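PDB 1SR4: cytolethal distending toxin protein B from Haemophilus ducreyi, which is the DNase I-like subunit of a three-chain bacterial genotoxin and probably cuts the DNA of host cells, leading to cell-cycle arrest. Local coordinates for residues B[145-150]-B[178-183]; B[153-158]-B[170-175]; B[192-197]-B[225-230]; B[197-202]-B[217-222]. All coordinates share one frame; numbering follows the deposited sequence.

Contact 1: B[145-150]-B[178-183]; sequences SDAVSL and FNRAPA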
loop_
_atom_site.group_PDB
_atom_site.type_symbol
_atom_site.label_atom_id
_atom_site.label_comp_id
_atom_site.label_asym_id
_atom_site.label_seq_id
_atom_site.Cartn_x
_atom_site.Cartn_y
_atom_site.Cartn_z
ATOM N N SER B 145 -10.362 -5.611 23.673
ATOM C CA SER B 145 -10.416 -6.194 25.018
ATOM C C SER B 145 -9.877 -7.612 25.139
ATOM O O SER B 145 -9.520 -8.051 26.234
ATOM C CB SER B 145 -11.858 -6.159 25.531
ATOM O OG SER B 145 -12.681 -7.024 24.764
ATOM N N ASP B 146 -9.820 -8.321 24.016
ATOM C CA ASP B 146 -9.326 -9.689 23.979
ATOM C C ASP B 146 -7.810 -9.765 23.823
ATOM O O ASP B 146 -7.224 -10.845 23.928
ATOM C CB ASP B 146 -9.988 -10.431 22.805
ATOM C CG ASP B 146 -9.772 -9.721 21.451
ATOM O OD1 ASP B 146 -9.788 -8.474 21.401
ATOM O OD2 ASP B 146 -9.610 -10.413 20.427
ATOM N N ALA B 147 -7.170 -8.623 23.593
ATOM C CA ALA B 147 -5.729 -8.590 23.337
ATOM C C ALA B 147 -4.773 -9.109 24.412
ATOM O O ALA B 147 -3.798 -9.798 24.103
ATOM C CB ALA B 147 -5.329 -7.176 22.930
ATOM N N VAL B 148 -5.029 -8.781 25.670
ATOM C CA VAL B 148 -4.130 -9.235 26.718
ATOM C C VAL B 148 -4.098 -10.754 26.870
ATOM O O VAL B 148 -3.009 -11.340 26.945
ATOM C CB VAL B 148 -4.468 -8.566 28.078
ATOM C CG1 VAL B 148 -3.738 -9.283 29.213
ATOM C CG2 VAL B 148 -4.047 -7.095 28.040
ATOM N N SER B 149 -5.267 -11.402 26.919
ATOM C CA SER B 149 -5.278 -12.864 27.053
ATOM C C SER B 149 -4.772 -13.532 25.776
ATOM O O SER B 149 -4.209 -14.627 25.822
ATOM C CB SER B 149 -6.679 -13.400 27.436
ATOM O OG SER B 149 -7.643 -13.204 26.430
ATOM N N LEU B 150 -4.944 -12.872 24.636
ATOM C CA LEU B 150 -4.447 -13.430 23.375
ATOM C C LEU B 150 -2.909 -13.463 23.439
ATOM O O LEU B 150 -2.294 -14.484 23.149
ATOM C CB LEU B 150 -4.904 -12.582 22.181
ATOM C CG LEU B 150 -4.581 -13.134 20.783
ATOM C CD1 LEU B 150 -5.215 -14.504 20.618
ATOM C CD2 LEU B 150 -5.102 -12.180 19.706
ATOM N N PHE B 178 -4.785 -4.075 16.581
ATOM C CA PHE B 178 -5.056 -4.266 18.003
ATOM C C PHE B 178 -6.253 -3.474 18.496
ATOM O O PHE B 178 -6.761 -3.719 19.587
ATOM C CB PHE B 178 -3.816 -3.910 18.828
ATOM C CG PHE B 178 -2.747 -4.961 18.771
ATOM C CD1 PHE B 178 -2.739 -6.006 19.684
ATOM C CD2 PHE B 178 -1.762 -4.921 17.786
ATOM C CE1 PHE B 178 -1.766 -7.003 19.630
ATOM C CE2 PHE B 178 -0.785 -5.914 17.722
ATOM C CZ PHE B 178 -0.789 -6.957 18.651
ATOM N N ASN B 179 -6.697 -2.517 17.694
ATOM C CA ASN B 179 -7.855 -1.722 18.049
ATOM C C ASN B 179 -7.767 -0.996 19.387
ATOM O O ASN B 179 -8.773 -0.817 20.057
ATOM C CB ASN B 179 -9.128 -2.589 18.000
ATOM C CG ASN B 179 -9.842 -2.487 16.658
ATOM O OD1 ASN B 179 -9.988 -1.392 16.131
ATOM N ND2 ASN B 179 -10.294 -3.617 16.108
ATOM N N ARG B 180 -6.567 -0.574 19.766
ATOM C CA ARG B 180 -6.362 0.184 21.006
ATOM C C ARG B 180 -4.977 0.796 20.897
ATOM O O ARG B 180 -4.130 0.287 20.166
ATOM C CB ARG B 180 -6.452 -0.722 22.243
ATOM C CG ARG B 180 -5.419 -1.851 22.265
ATOM C CD ARG B 180 -5.844 -2.973 23.198
ATOM N NE ARG B 180 -5.797 -2.577 24.601
ATOM C CZ ARG B 180 -6.061 -3.410 25.604
ATOM N NH1 ARG B 180 -6.392 -4.671 25.350
ATOM N NH2 ARG B 180 -5.980 -2.993 26.857
ATOM N N ALA B 181 -4.745 1.892 21.606
ATOM C CA ALA B 181 -3.460 2.563 21.553
ATOM C C ALA B 181 -2.345 1.688 22.107
ATOM O O ALA B 181 -2.562 0.861 22.993
ATOM C CB ALA B 181 -3.537 3.873 22.328
ATOM N N PRO B 182 -1.131 1.846 21.581
ATOM C CA PRO B 182 -0.013 1.033 22.075
ATOM C C PRO B 182 0.192 1.185 23.594
ATOM O O PRO B 182 0.448 0.206 24.295
ATOM C CB PRO B 182 1.175 1.560 21.277
ATOM C CG PRO B 182 0.553 1.977 19.978
ATOM C CD PRO B 182 -0.749 2.624 20.391
ATOM N N ALA B 183 0.091 2.415 24.096
ATOM C CA ALA B 183 0.280 2.659 25.526
ATOM C C ALA B 183 -0.835 2.031 26.353
ATOM O O ALA B 183 -0.607 1.586 27.476
ATOM C CB ALA B 183 0.345 4.171 25.813
HETATM O O HOH W 1 -7.122 -6.979 27.032
#

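Contact 2: B[153-158]-B[170-175]; sequences NIFTTF and YSWMVV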
loop_
_atom_site.group_PDB
_atom_site.type_symbol
_atom_site.label_atom_id
_atom_site.label_comp_id
_atom_site.label_asym_id
_atom_site.label_seq_id
_atom_site.Cartn_x
_atom_site.Cartn_y
_atom_site.Cartn_z
ATOM N N ASN B 153 -1.743 -16.075 25.999
ATOM C CA ASN B 153 -1.836 -17.449 25.515
ATOM C C ASN B 153 -0.737 -17.749 24.495
ATOM O O ASN B 153 -0.223 -18.866 24.439
ATOM C CB ASN B 153 -3.215 -17.735 24.912
ATOM C CG ASN B 153 -4.298 -17.871 25.975
ATOM O OD1 ASN B 153 -4.000 -17.991 27.158
ATOM N ND2 ASN B 153 -5.556 -17.867 25.553
ATOM N N ILE B 154 -0.377 -16.762 23.682
ATOM C CA ILE B 154 0.691 -16.969 22.709
ATOM C C ILE B 154 1.984 -17.188 23.493
ATOM O O ILE B 154 2.755 -18.099 23.196
ATOM C CB ILE B 154 0.840 -15.746 21.760
ATOM C CG1 ILE B 154 -0.368 -15.688 20.807
ATOM C CG2 ILE B 154 2.157 -15.833 20.980
ATOM C CD1 ILE B 154 -0.417 -14.440 19.950
ATOM N N PHE B 155 2.207 -16.356 24.507
ATOM C CA PHE B 155 3.405 -16.466 25.345
ATOM C C PHE B 155 3.541 -17.864 25.966
ATOM O O PHE B 155 4.578 -18.518 25.833
ATOM C CB PHE B 155 3.363 -15.425 26.470
ATOM C CG PHE B 155 4.508 -15.536 27.450
ATOM C CD1 PHE B 155 5.781 -15.095 27.110
ATOM C CD2 PHE B 155 4.310 -16.100 28.708
ATOM C CE1 PHE B 155 6.845 -15.216 28.013
ATOM C CE2 PHE B 155 5.361 -16.224 29.613
ATOM C CZ PHE B 155 6.629 -15.783 29.266
ATOM N N THR B 156 2.497 -18.318 26.651
ATOM C CA THR B 156 2.534 -19.625 27.302
ATOM C C THR B 156 2.708 -20.748 26.287
ATOM O O THR B 156 3.257 -21.797 26.611
ATOM C CB THR B 156 1.256 -19.884 28.110
ATOM O OG1 THR B 156 0.141 -19.951 27.220
ATOM C CG2 THR B 156 1.011 -18.760 29.092
ATOM N N THR B 157 2.237 -20.525 25.062
ATOM C CA THR B 157 2.364 -21.513 23.999
ATOM C C THR B 157 3.825 -21.837 23.717
ATOM O O THR B 157 4.180 -22.987 23.460
ATOM C CB THR B 157 1.734 -21.006 22.685
ATOM O OG1 THR B 157 0.314 -20.937 22.831
ATOM C CG2 THR B 157 2.086 -21.928 21.525
ATOM N N PHE B 158 4.675 -20.821 23.771
ATOM C CA PHE B 158 6.089 -21.003 23.480
ATOM C C PHE B 158 7.000 -20.915 24.685
ATOM O O PHE B 158 8.053 -21.548 24.713
ATOM C CB PHE B 158 6.554 -19.951 22.463
ATOM C CG PHE B 158 5.859 -20.042 21.137
ATOM C CD1 PHE B 158 6.181 -21.047 20.239
ATOM C CD2 PHE B 158 4.857 -19.138 20.802
ATOM C CE1 PHE B 158 5.513 -21.157 19.022
ATOM C CE2 PHE B 158 4.180 -19.238 19.582
ATOM C CZ PHE B 158 4.506 -20.247 18.695
ATOM N N TYR B 170 12.311 -20.179 20.285
ATOM C CA TYR B 170 11.594 -19.470 19.226
ATOM C C TYR B 170 11.348 -18.000 19.529
ATOM O O TYR B 170 11.012 -17.630 20.656
ATOM C CB TYR B 170 10.229 -20.108 18.960
ATOM C CG TYR B 170 10.224 -21.467 18.292
ATOM C CD1 TYR B 170 11.399 -22.079 17.850
ATOM C CD2 TYR B 170 9.023 -22.138 18.094
ATOM C CE1 TYR B 170 11.364 -23.333 17.222
ATOM C CE2 TYR B 170 8.976 -23.374 17.480
ATOM C CZ TYR B 170 10.139 -23.966 17.045
ATOM O OH TYR B 170 10.055 -25.171 16.403
ATOM N N SER B 171 11.531 -17.165 18.516
ATOM C CA SER B 171 11.228 -15.754 18.640
ATOM C C SER B 171 9.851 -15.661 17.975
ATOM O O SER B 171 9.584 -16.382 17.015
ATOM C CB SER B 171 12.239 -14.910 17.859
ATOM O OG SER B 171 13.460 -14.780 18.562
ATOM N N TRP B 172 8.970 -14.810 18.487
ATOM C CA TRP B 172 7.647 -14.656 17.890
ATOM C C TRP B 172 7.244 -13.184 17.836
ATOM O O TRP B 172 7.656 -12.388 18.679
ATOM C CB TRP B 172 6.577 -15.472 18.631
ATOM C CG TRP B 172 6.529 -15.329 20.131
ATOM C CD1 TRP B 172 7.155 -16.124 21.048
ATOM C CD2 TRP B 172 5.757 -14.383 20.883
ATOM N NE1 TRP B 172 6.812 -15.740 22.321
ATOM C CE2 TRP B 172 5.956 -14.674 22.249
ATOM C CE3 TRP B 172 4.916 -13.316 20.535
ATOM C CZ2 TRP B 172 5.344 -13.943 23.271
ATOM C CZ3 TRP B 172 4.304 -12.583 21.556
ATOM C CH2 TRP B 172 4.523 -12.905 22.906
ATOM N N MET B 173 6.438 -12.849 16.831
ATOM C CA MET B 173 5.978 -11.489 16.573
ATOM C C MET B 173 4.473 -11.522 16.265
ATOM O O MET B 173 4.043 -12.237 15.367
ATOM C CB MET B 173 6.728 -10.977 15.352
ATOM C CG MET B 173 6.984 -9.521 15.308
ATOM S SD MET B 173 7.918 -9.144 13.810
ATOM C CE MET B 173 7.490 -7.489 13.646
ATOM N N VAL B 174 3.690 -10.737 16.998
ATOM C CA VAL B 174 2.242 -10.673 16.819
ATOM C C VAL B 174 1.969 -9.315 16.168
ATOM O O VAL B 174 2.204 -8.277 16.775
ATOM C CB VAL B 174 1.535 -10.782 18.185
ATOM C CG1 VAL B 174 0.031 -10.727 18.001
ATOM C CG2 VAL B 174 1.952 -12.081 18.862
ATOM N N VAL B 175 1.480 -9.339 14.931
ATOM C CA VAL B 175 1.256 -8.118 14.149
ATOM C C VAL B 175 -0.164 -7.963 13.621
ATOM O O VAL B 175 -0.723 -8.888 13.041
ATOM C CB VAL B 175 2.196 -8.104 12.929
ATOM C CG1 VAL B 175 2.136 -6.756 12.222
ATOM C CG2 VAL B 175 3.622 -8.447 13.380
#

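Contact 3: B[192-197]-B[225-230]; sequences EPAVSE and LPRREQ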
loop_
_atom_site.group_PDB
_atom_site.type_symbol
_atom_site.label_atom_id
_atom_site.label_comp_id
_atom_site.label_asym_id
_atom_site.label_seq_id
_atom_site.Cartn_x
_atom_site.Cartn_y
_atom_site.Cartn_z
ATOM N N GLU B 192 0.157 -9.118 33.667
ATOM C CA GLU B 192 0.773 -10.422 33.403
ATOM C C GLU B 192 2.256 -10.108 33.386
ATOM O O GLU B 192 2.861 -9.991 32.321
ATOM C CB GLU B 192 0.368 -10.982 32.031
ATOM C CG GLU B 192 -1.078 -11.438 31.883
ATOM C CD GLU B 192 -1.416 -12.676 32.702
ATOM O OE1 GLU B 192 -0.534 -13.541 32.916
ATOM O OE2 GLU B 192 -2.586 -12.793 33.115
ATOM N N PRO B 193 2.864 -9.970 34.573
ATOM C CA PRO B 193 4.289 -9.655 34.691
ATOM C C PRO B 193 5.234 -10.437 33.789
ATOM O O PRO B 193 6.073 -9.844 33.127
ATOM C CB PRO B 193 4.572 -9.883 36.179
ATOM C CG PRO B 193 3.253 -9.528 36.820
ATOM C CD PRO B 193 2.274 -10.227 35.899
ATOM N N ALA B 194 5.109 -11.758 33.750
ATOM C CA ALA B 194 6.013 -12.543 32.917
ATOM C C ALA B 194 5.874 -12.230 31.422
ATOM O O ALA B 194 6.856 -12.229 30.681
ATOM C CB ALA B 194 5.800 -14.038 33.164
ATOM N N VAL B 195 4.656 -11.963 30.983
ATOM C CA VAL B 195 4.423 -11.651 29.582
ATOM C C VAL B 195 4.984 -10.270 29.280
ATOM O O VAL B 195 5.744 -10.075 28.319
ATOM C CB VAL B 195 2.915 -11.662 29.260
ATOM C CG1 VAL B 195 2.689 -11.218 27.820
ATOM C CG2 VAL B 195 2.353 -13.052 29.482
ATOM N N SER B 196 4.597 -9.324 30.125
ATOM C CA SER B 196 5.005 -7.935 30.016
ATOM C C SER B 196 6.525 -7.783 29.990
ATOM O O SER B 196 7.070 -6.989 29.221
ATOM C CB SER B 196 4.418 -7.162 31.199
ATOM O OG SER B 196 4.752 -5.785 31.170
ATOM N N GLU B 197 7.216 -8.552 30.817
ATOM C CA GLU B 197 8.667 -8.451 30.874
ATOM C C GLU B 197 9.377 -9.190 29.737
ATOM O O GLU B 197 10.543 -8.943 29.454
ATOM C CB GLU B 197 9.166 -8.945 32.237
ATOM C CG GLU B 197 8.554 -8.161 33.405
ATOM C CD GLU B 197 9.181 -8.494 34.751
ATOM O OE1 GLU B 197 9.866 -9.541 34.847
ATOM O OE2 GLU B 197 8.973 -7.707 35.708
ATOM N N LEU B 225 17.016 -12.022 23.609
ATOM C CA LEU B 225 17.120 -11.032 24.665
ATOM C C LEU B 225 16.526 -11.535 25.973
ATOM O O LEU B 225 15.522 -12.242 25.983
ATOM C CB LEU B 225 16.451 -9.726 24.218
ATOM C CG LEU B 225 17.012 -9.046 22.949
ATOM C CD1 LEU B 225 16.188 -7.797 22.628
ATOM C CD2 LEU B 225 18.483 -8.663 23.152
ATOM N N PRO B 226 17.150 -11.183 27.102
ATOM C CA PRO B 226 16.628 -11.642 28.390
ATOM C C PRO B 226 15.405 -10.854 28.856
ATOM O O PRO B 226 15.073 -9.798 28.303
ATOM C CB PRO B 226 17.820 -11.453 29.343
ATOM C CG PRO B 226 19.027 -11.327 28.413
ATOM C CD PRO B 226 18.462 -10.542 27.271
ATOM N N ARG B 227 14.745 -11.381 29.881
ATOM C CA ARG B 227 13.584 -10.730 30.459
ATOM C C ARG B 227 13.969 -9.300 30.817
ATOM O O ARG B 227 15.104 -9.040 31.218
ATOM C CB ARG B 227 13.124 -11.467 31.723
ATOM C CG ARG B 227 11.979 -10.768 32.454
ATOM C CD ARG B 227 11.448 -11.582 33.626
ATOM N NE ARG B 227 11.061 -12.930 33.219
ATOM C CZ ARG B 227 10.077 -13.631 33.777
ATOM N NH1 ARG B 227 9.803 -14.853 33.337
ATOM N NH2 ARG B 227 9.358 -13.106 34.763
ATOM N N ARG B 228 13.021 -8.380 30.647
ATOM C CA ARG B 228 13.209 -6.972 30.960
ATOM C C ARG B 228 14.184 -6.250 30.033
ATOM O O ARG B 228 14.414 -5.054 30.189
ATOM C CB ARG B 228 13.661 -6.829 32.423
ATOM C CG ARG B 228 12.624 -7.344 33.430
ATOM C CD ARG B 228 13.257 -7.859 34.718
ATOM N NE ARG B 228 13.999 -6.829 35.440
ATOM C CZ ARG B 228 13.461 -5.707 35.913
ATOM N NH1 ARG B 228 12.166 -5.467 35.737
ATOM N NH2 ARG B 228 14.218 -4.827 36.571
ATOM N N GLU B 229 14.738 -6.963 29.057
ATOM C CA GLU B 229 15.701 -6.356 28.138
ATOM C C GLU B 229 15.227 -6.324 26.678
ATOM O O GLU B 229 16.014 -6.039 25.771
ATOM C CB GLU B 229 17.025 -7.117 28.222
ATOM C CG GLU B 229 17.562 -7.257 29.640
ATOM C CD GLU B 229 18.474 -6.113 30.037
ATOM O OE1 GLU B 229 18.351 -5.030 29.432
ATOM O OE2 GLU B 229 19.307 -6.297 30.958
ATOM N N GLN B 230 13.949 -6.608 26.448
ATOM C CA GLN B 230 13.407 -6.624 25.085
ATOM C C GLN B 230 13.504 -5.261 24.373
ATOM O O GLN B 230 13.550 -5.190 23.139
ATOM C CB GLN B 230 11.959 -7.096 25.128
ATOM C CG GLN B 230 11.785 -8.524 25.666
ATOM C CD GLN B 230 12.268 -9.566 24.686
ATOM O OE1 GLN B 230 11.993 -9.474 23.494
ATOM N NE2 GLN B 230 12.990 -10.559 25.176
HETATM O O HOH W 2 11.419 -6.422 28.454
#

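Contact 4: B[197-202]-B[217-222]; sequences ENTIII and YAILHD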
loop_
_atom_site.group_PDB
_atom_site.type_symbol
_atom_site.label_atom_id
_atom_site.label_comp_id
_atom_site.label_asym_id
_atom_site.label_seq_id
_atom_site.Cartn_x
_atom_site.Cartn_y
_atom_site.Cartn_z
ATOM N N GLU B 197 7.216 -8.552 30.817
ATOM C CA GLU B 197 8.667 -8.451 30.874
ATOM C C GLU B 197 9.377 -9.190 29.737
ATOM O O GLU B 197 10.543 -8.943 29.454
ATOM C CB GLU B 197 9.166 -8.945 32.237
ATOM C CG GLU B 197 8.554 -8.161 33.405
ATOM C CD GLU B 197 9.181 -8.494 34.751
ATOM O OE1 GLU B 197 9.866 -9.541 34.847
ATOM O OE2 GLU B 197 8.973 -7.707 35.708
ATOM N N ASN B 198 8.672 -10.088 29.067
ATOM C CA ASN B 198 9.299 -10.823 27.974
ATOM C C ASN B 198 8.870 -10.332 26.597
ATOM O O ASN B 198 9.175 -10.965 25.591
ATOM C CB ASN B 198 8.998 -12.311 28.118
ATOM C CG ASN B 198 9.828 -12.964 29.201
ATOM O OD1 ASN B 198 11.048 -13.051 29.086
ATOM N ND2 ASN B 198 9.175 -13.422 30.261
ATOM N N THR B 199 8.172 -9.203 26.547
ATOM C CA THR B 199 7.717 -8.666 25.261
ATOM C C THR B 199 7.969 -7.183 25.121
ATOM O O THR B 199 8.216 -6.484 26.101
ATOM C CB THR B 199 6.203 -8.859 25.059
ATOM O OG1 THR B 199 5.506 -8.202 26.126
ATOM C CG2 THR B 199 5.848 -10.336 25.023
ATOM N N ILE B 200 7.888 -6.699 23.888
ATOM C CA ILE B 200 8.079 -5.288 23.643
ATOM C C ILE B 200 7.130 -4.879 22.522
ATOM O O ILE B 200 7.052 -5.548 21.492
ATOM C CB ILE B 200 9.571 -4.991 23.289
ATOM C CG1 ILE B 200 9.841 -3.482 23.320
ATOM C CG2 ILE B 200 9.943 -5.657 21.971
ATOM C CD1 ILE B 200 9.441 -2.760 22.118
ATOM N N ILE B 201 6.387 -3.800 22.756
ATOM C CA ILE B 201 5.446 -3.281 21.769
ATOM C C ILE B 201 6.223 -2.366 20.820
ATOM O O ILE B 201 6.924 -1.464 21.275
ATOM C CB ILE B 201 4.333 -2.423 22.423
ATOM C CG1 ILE B 201 3.473 -3.261 23.382
ATOM C CG2 ILE B 201 3.457 -1.800 21.336
ATOM C CD1 ILE B 201 2.658 -4.278 22.715
ATOM N N ILE B 202 6.108 -2.608 19.514
ATOM C CA ILE B 202 6.776 -1.774 18.516
ATOM C C ILE B 202 5.663 -1.150 17.679
ATOM O O ILE B 202 4.931 -1.864 16.973
ATOM C CB ILE B 202 7.724 -2.600 17.583
ATOM C CG1 ILE B 202 8.921 -3.150 18.375
ATOM C CG2 ILE B 202 8.320 -1.698 16.516
ATOM C CD1 ILE B 202 8.616 -4.369 19.174
ATOM N N TYR B 217 0.011 -2.262 14.838
ATOM C CA TYR B 217 1.402 -2.332 15.230
ATOM C C TYR B 217 1.768 -3.761 15.591
ATOM O O TYR B 217 1.093 -4.707 15.181
ATOM C CB TYR B 217 1.686 -1.361 16.394
ATOM C CG TYR B 217 0.680 -1.410 17.531
ATOM C CD1 TYR B 217 0.886 -2.227 18.644
ATOM C CD2 TYR B 217 -0.476 -0.621 17.500
ATOM C CE1 TYR B 217 -0.039 -2.258 19.709
ATOM C CE2 TYR B 217 -1.406 -0.644 18.550
ATOM C CZ TYR B 217 -1.182 -1.465 19.647
ATOM O OH TYR B 217 -2.112 -1.517 20.663
ATOM N N ALA B 218 2.846 -3.922 16.338
ATOM C CA ALA B 218 3.277 -5.260 16.703
ATOM C C ALA B 218 3.745 -5.389 18.146
ATOM O O ALA B 218 4.029 -4.397 18.822
ATOM C CB ALA B 218 4.406 -5.700 15.759
ATOM N N ILE B 219 3.793 -6.630 18.618
ATOM C CA ILE B 219 4.326 -6.929 19.931
ATOM C C ILE B 219 5.189 -8.164 19.692
ATOM O O ILE B 219 4.775 -9.108 19.001
ATOM C CB ILE B 219 3.237 -7.208 21.002
ATOM C CG1 ILE B 219 3.933 -7.481 22.342
ATOM C CG2 ILE B 219 2.359 -8.383 20.599
ATOM C CD1 ILE B 219 3.033 -7.314 23.568
ATOM N N LEU B 220 6.401 -8.168 20.225
ATOM C CA LEU B 220 7.252 -9.324 19.968
ATOM C C LEU B 220 8.060 -9.832 21.139
ATOM O O LEU B 220 8.218 -9.152 22.143
ATOM C CB LEU B 220 8.201 -9.010 18.816
ATOM C CG LEU B 220 9.207 -7.877 18.993
ATOM C CD1 LEU B 220 10.448 -8.383 19.727
ATOM C CD2 LEU B 220 9.617 -7.364 17.612
ATOM N N HIS B 221 8.543 -11.059 20.997
ATOM C CA HIS B 221 9.396 -11.667 22.003
ATOM C C HIS B 221 10.640 -12.105 21.237
ATOM O O HIS B 221 10.555 -12.928 20.322
ATOM C CB HIS B 221 8.744 -12.897 22.647
ATOM C CG HIS B 221 9.711 -13.725 23.439
ATOM N ND1 HIS B 221 10.360 -13.242 24.556
ATOM C CD2 HIS B 221 10.210 -14.965 23.224
ATOM C CE1 HIS B 221 11.221 -14.145 24.991
ATOM N NE2 HIS B 221 11.150 -15.200 24.200
ATOM N N ASP B 222 11.787 -11.526 21.574
ATOM C CA ASP B 222 13.030 -11.907 20.913
ATOM C C ASP B 222 13.764 -12.866 21.840
ATOM O O ASP B 222 14.272 -12.456 22.877
ATOM C CB ASP B 222 13.911 -10.689 20.661
ATOM C CG ASP B 222 15.200 -11.050 19.944
ATOM O OD1 ASP B 222 15.613 -12.229 19.984
ATOM O OD2 ASP B 222 15.813 -10.150 19.346
#

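Contact 1: B[145-150]-B[178-183]
Arg180 gives the largest share of this contact, followed by Ala147 and Phe178. The Arg180 side chain leaves the loop with CG in the crowded position between N and the carbonyl carbon (chi1 60°). It then bends at chi3, and this turn carries the guanidinium to the start of helix 147-159. There Arg180 NH1 sits 3.6 Å from Ala147 CB. Arg180 NH1 also donates to a water at 2.9 Å, which lies in the guanidinium plane at its edge. The same water donates to Ser145 O at 2.7 Å and accepts from Val148 N at 3.1 Å. It thus serves a backbone N-H of the first helical turn and links it to the arginine. NE of Arg180 has a second partner, Asn184 OD1 on helix 182-189, so the guanidinium is held through NE as well as NH1. Ala147 CB also meets the edge of the Phe178 ring, near its plane, 4.3 Å from Phe178 CD1. Phe178 is buried and also stacks on Tyr217. Leu185 of helix 182-189 packs on both Ala147 and Phe178. The arrangement joins the N-terminal end of a helix to the loop that follows strand 171-175, within the layered alpha/beta fold of the DNase I-like family.

Contact 2: B[153-158]-B[170-175]
Trp172 holds its CG in the crowded position between N and the carbonyl carbon (chi1 49°), and this swings the indole toward residues 153-158 of helix 147-159. With Ile154 CG1 anti to the carbonyl carbon (chi1 -71°), CG2 is left anti to the backbone N, which sets that methyl over one face of the indole. Ile154 CG2 lies 3.8 Å from the centroid of the six-membered ring of Trp172, nearly along its normal, and makes a CH-pi contact. The other branch of Ile154 runs on to CD1, which meets Val174 CG2 tip to tip at 3.5 Å. One turn later Phe158 lies by the five-membered ring. Their planes differ by 26°, and the rings are displaced so far that little of one lies over the other; Phe158 CD2 is 3.8 Å from Trp172 CD1. Phe158 CD1 also touches the edge of the Tyr170 ring, 3.7 Å from Tyr170 CD2. Trp172 CZ2 comes to the edge of the Phe155 ring, 4.0 Å from Phe155 CD1. The indole NE1 is satisfied by Asn159 OD1. All six touching residues are buried. Residues 153-158 run nearly antiparallel to strand 171-175, and the axes of these segments approach to 10.2 Å. This is the helix-on-sheet layer of the DNase I-like alpha/beta sandwich.

Contact 3: B[192-197]-B[225-230]
One direct backbone hydrogen bond joins the two segments. Arg228 N donates to Glu197 O over 2.8 Å. The bond is nearly straight, at 170°, and the N-H arrives in the carbonyl plane on a lone pair. A water donates to the same Glu197 O at 2.9 Å and accepts from Gln230 N at 3.2 Å, so Glu197 O takes two donors. Gln230 is buried, and its OE1 accepts from Asp222 N.

These bonds meet a type II beta turn, Pro226 to Glu229, closed by Glu229 N to Pro226 O. Arg228 is its third residue, with a positive phi of 69°. The turn belongs to the loop after strand 216-221 of the DNase I-like fold, and it lies against Glu197 and Ala194 of the 192-197 segment.

The charged contacts are looser. Glu197 extends beyond CG and puts its carboxylate between two arginines. Glu197 OE1 is 3.6 Å from Arg227 NH2, a long salt bridge, and the place of OE1 is less sure. The carboxylate and the Arg227 guanidinium are nearly perpendicular, 81° apart. Glu197 OE2 makes a second long salt bridge, 3.9 Å to Arg228 NH1. Glu197 and Arg228 lie side by side and point the same way. The glutamate probably offsets some of the positive charge of this pair at the surface.

Van der Waals contacts run along the chains. Glu197 CB lies 3.4 Å from Arg227 CG. Arg227 bends at chi3, which brings its guanidinium beside Ala194, with Arg227 NH2 4.0 Å from Ala194 CB.

Contact 4: B[197-202]-B[217-222]
Leu220 leaves strand 216-221 with CG in the crowded position between N and the carbonyl carbon (chi1 62°). Its CB lies against Trp172 O of the next strand. From there Leu220 CG comes 3.6 Å from Ile202 CD1 and also touches Ile200 CG2. The branch Leu220 CD1 meets Ile200 CG2 at 3.6 Å, side by side. The branch Leu220 CD2 meets Ile202 CD1 at 3.5 Å. Leu220 thus fits between two isoleucines on the face it shares with Ala218. Ile201 and Ile219 form a non-hydrogen-bonded pair on the other face, where Ile201 CG2 also reaches Tyr217 CD1.

The backbones are joined as an antiparallel ladder. Ile200 and Leu220 exchange two hydrogen bonds, both 3.0 Å between N and O. Ile202 and Ala218 do the same, and Ile202 N to Ala218 O is 2.8 Å. Beyond the ladder His221 ND1 donates to Asn198 O at 2.8 Å. The oxygen lies in the imidazole plane, which should restrain the ring's rotation; the ring also meets Trp172.

Strand 200-202 is the last of its sheet in this chain, and strand 216-221 separates it from strand 171-175. Helix 182-189 covers the face of Ile201 and Ile219, and Ile151 of helix 147-159 also packs on Ile219.

Overall arrangement
Contacts 2 and 4 share one mixed sheet, in which strands 171-175 and 216-221 are neighbours. Their centres are about 9 Å apart, and Val174 N to Ile219 O is one of the bonds between them. Contacts 1 and 2 both use helix 147-159, and contact 2 is nested within the loop that contact 1 closes. Contact 4 is likewise nested within contact 3, and the two share Glu197. The first pair closes before the second opens. Contacts 1 and 3 are farthest apart, about 17 Å between centres. Tyr217 OH bonds to Arg180 O and ties contact 4 to contact 1. Together the four join one sheet of the DNase I-like fold to its helices and surface loops.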